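PDB 4RHZ: Cry23AA1 from Bacillus thuringiensis, which binds zinc and, as an aerolysin-type insecticidal toxin paired with Cry37Aa1, probably forms pores in target-cell membranes. Local coordinates for residues A[4-7]-A[8-12]. Sequence-based numbering, arbitrary orientation.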
ATOM      1  N   ILE A   4     -22.250  13.052 -15.186  1.00 31.64           N
ATOM      2  CA  ILE A   4     -23.551  13.648 -15.313  1.00 31.53           C
ATOM      3  C   ILE A   4     -23.407  14.994 -16.001  1.00 32.50           C
ATOM      4  O   ILE A   4     -22.844  15.921 -15.422  1.00 33.00           O
ATOM      5  CB  ILE A   4     -24.177  13.910 -13.962  1.00 32.53           C
ATOM      6  CG1 ILE A   4     -24.256  12.595 -13.139  1.00 31.06           C
ATOM      7  CG2 ILE A   4     -25.615  14.630 -14.155  1.00 29.68           C
ATOM      8  CD1 ILE A   4     -25.106  11.474 -13.855  1.00 32.17           C
ATOM      9  N   ASN A   5     -23.897  15.105 -17.233  1.00 31.21           N
ATOM     10  CA  ASN A   5     -23.871  16.420 -17.936  1.00 30.94           C
ATOM     11  C   ASN A   5     -25.179  17.225 -17.592  1.00 30.00           C
ATOM     12  O   ASN A   5     -26.238  16.810 -18.002  1.00 29.07           O
ATOM     13  CB  ASN A   5     -23.745  16.175 -19.444  1.00 30.00           C
ATOM     14  CG  ASN A   5     -23.609  17.463 -20.226  1.00 32.23           C
ATOM     15  OD1 ASN A   5     -24.412  18.384 -20.055  1.00 31.73           O
ATOM     16  ND2 ASN A   5     -22.580  17.555 -21.066  1.00 28.15           N
ATOM     17  N   ILE A   6     -25.096  18.262 -16.757  1.00 30.37           N
ATOM     18  CA  ILE A   6     -26.241  19.026 -16.308  1.00 32.13           C
ATOM     19  C   ILE A   6     -27.131  19.443 -17.517  1.00 33.36           C
ATOM     20  O   ILE A   6     -28.309  19.071 -17.580  1.00 33.18           O
ATOM     21  CB  ILE A   6     -25.825  20.258 -15.546  1.00 33.51           C
ATOM     22  CG1 ILE A   6     -25.056  19.867 -14.275  1.00 36.09           C
ATOM     23  CG2 ILE A   6     -27.087  21.137 -15.140  1.00 31.86           C
ATOM     24  CD1 ILE A   6     -25.815  18.914 -13.422  1.00 37.08           C
ATOM     25  N   GLN A   7     -26.500  20.070 -18.519  1.00 32.67           N
ATOM     26  CA  GLN A   7     -27.166  20.414 -19.727  1.00 31.76           C
ATOM     27  C   GLN A   7     -27.878  19.282 -20.379  1.00 33.21           C
ATOM     28  O   GLN A   7     -29.042  19.481 -20.765  1.00 35.26           O
ATOM     29  CB  GLN A   7     -26.287  21.213 -20.686  1.00 30.30           C
ATOM     30  CG  GLN A   7     -26.100  22.623 -20.180  1.00 27.82           C
ATOM     31  CD  GLN A   7     -25.446  23.526 -21.211  1.00 35.94           C
ATOM     32  OE1 GLN A   7     -24.244  23.419 -21.447  1.00 37.51           O
ATOM     33  NE2 GLN A   7     -26.224  24.478 -21.795  1.00 36.20           N
ATOM     34  N   ASP A   8     -27.258  18.110 -20.544  1.00 32.86           N
ATOM     35  CA  ASP A   8     -27.970  17.023 -21.228  1.00 32.46           C
ATOM     36  C   ASP A   8     -29.182  16.616 -20.388  1.00 32.48           C
ATOM     37  O   ASP A   8     -30.154  16.105 -20.925  1.00 32.72           O
ATOM     38  CB  ASP A   8     -27.112  15.765 -21.431  1.00 32.65           C
ATOM     39  CG  ASP A   8     -25.938  15.960 -22.434  1.00 36.91           C
ATOM     40  OD1 ASP A   8     -25.934  16.867 -23.329  1.00 40.33           O
ATOM     41  OD2 ASP A   8     -25.010  15.138 -22.343  1.00 36.62           O
ATOM     42  N   GLU A   9     -29.100  16.728 -19.072  1.00 32.54           N
ATOM     43  CA  GLU A   9     -30.176  16.224 -18.240  1.00 33.40           C
ATOM     44  C   GLU A   9     -31.323  17.309 -18.223  1.00 34.39           C
ATOM     45  O   GLU A   9     -32.512  16.944 -18.166  1.00 33.91           O
ATOM     46  CB  GLU A   9     -29.778  15.938 -16.809  1.00 32.98           C
ATOM     47  CG  GLU A   9     -28.761  14.817 -16.518  1.00 35.00           C
ATOM     48  CD  GLU A   9     -29.082  13.500 -17.098  1.00 40.48           C
ATOM     49  OE1 GLU A   9     -30.295  13.157 -17.139  1.00 41.77           O
ATOM     50  OE2 GLU A   9     -28.109  12.801 -17.527  1.00 38.57           O
ATOM     51  N   ILE A  10     -30.954  18.598 -18.300  1.00 33.44           N
ATOM     52  CA  ILE A  10     -31.923  19.651 -18.575  1.00 34.23           C
ATOM     53  C   ILE A  10     -32.536  19.395 -19.964  1.00 34.09           C
ATOM     54  O   ILE A  10     -33.713  19.498 -20.164  1.00 34.39           O
ATOM     55  CB  ILE A  10     -31.289  21.025 -18.577  1.00 34.33           C
ATOM     56  CG1 ILE A  10     -30.977  21.464 -17.186  1.00 33.14           C
ATOM     57  CG2 ILE A  10     -32.230  22.040 -19.215  1.00 33.97           C
ATOM     58  CD1 ILE A  10     -32.008  21.149 -16.217  1.00 35.66           C
ATOM     59  N   ASN A  11     -31.736  18.995 -20.910  1.00 34.07           N
ATOM     60  CA  ASN A  11     -32.289  18.721 -22.203  1.00 35.38           C
ATOM     61  C   ASN A  11     -33.390  17.648 -22.018  1.00 37.37           C
ATOM     62  O   ASN A  11     -34.495  17.767 -22.574  1.00 37.69           O
ATOM     63  CB  ASN A  11     -31.166  18.294 -23.145  1.00 34.14           C
ATOM     64  CG  ASN A  11     -31.615  18.048 -24.546  1.00 33.25           C
ATOM     65  OD1 ASN A  11     -32.305  17.057 -24.835  1.00 33.63           O
ATOM     66  ND2 ASN A  11     -31.156  18.897 -25.470  1.00 31.91           N
ATOM     67  N   ASN A  12     -33.115  16.637 -21.195  1.00 37.87           N
ATOM     68  CA  ASN A  12     -34.051  15.525 -21.129  1.00 38.81           C
ATOM     69  C   ASN A  12     -35.330  15.934 -20.375  1.00 37.87           C
ATOM     70  O   ASN A  12     -36.415  15.557 -20.753  1.00 37.85           O
ATOM     71  CB  ASN A  12     -33.411  14.226 -20.571  1.00 37.68           C
ATOM     72  CG  ASN A  12     -34.422  13.061 -20.476  1.00 42.30           C
ATOM     73  OD1 ASN A  12     -34.891  12.492 -21.493  1.00 43.68           O
ATOM     74  ND2 ASN A  12     -34.765  12.704 -19.244  1.00 46.13           N
TER
HETATM   75  O   HOH W   1     -25.566  12.924 -18.359  1.00 31.04           O
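Asp-8 meets Asn-5 where the short strand 3-5 turns into helix 6-18, with Asn-5 as the N-cap. The amide N of Asp-8 donates to Asn-5 OD1 at 2.9 Å, reaching it from above the carbonyl plane, 47° out of it, and so not along a lone pair. With CG of Asn-5 anti to its own N (chi1 -176°), the amide group lies over the Asp-8 carboxylate; the two planes are stacked only 16° apart, and Asp-8 OD2 comes within 3.3 Å of Asn-5 CB. Glu-9 follows with its N bonded to Asn-5 O (3.1 Å) and, weakly, to Ile-6 O. Its chain bends beyond CB, and its side chain crosses that of Ile-4 at about a right angle, CG 3.9 Å from Ile-4 CG2, while a water accepts from Asn-5 N and donates to Glu-9 OE2 at 2.7 Å. Ile-10 N makes the next i to i+4 bond, to Ile-6 O (2.8 Å), nearly straight; on strand 146-179 Ile-6 touches Leu-173 and Ile-10 touches Cys-175, and Ile-10 also meets Leu-194 of helix 191-197. Asn-11 N bonds to Gln-7 O at 2.7 Å, whereas Gln-7 NE2 hydrogen-bonds to Ser-25 OG on strand 22-27. Two acidic side chains in the first turn would probably interact favourably with the helix dipole, while the cap takes a first-turn N-H and the water links Asn-5 N to Glu-9 OE2.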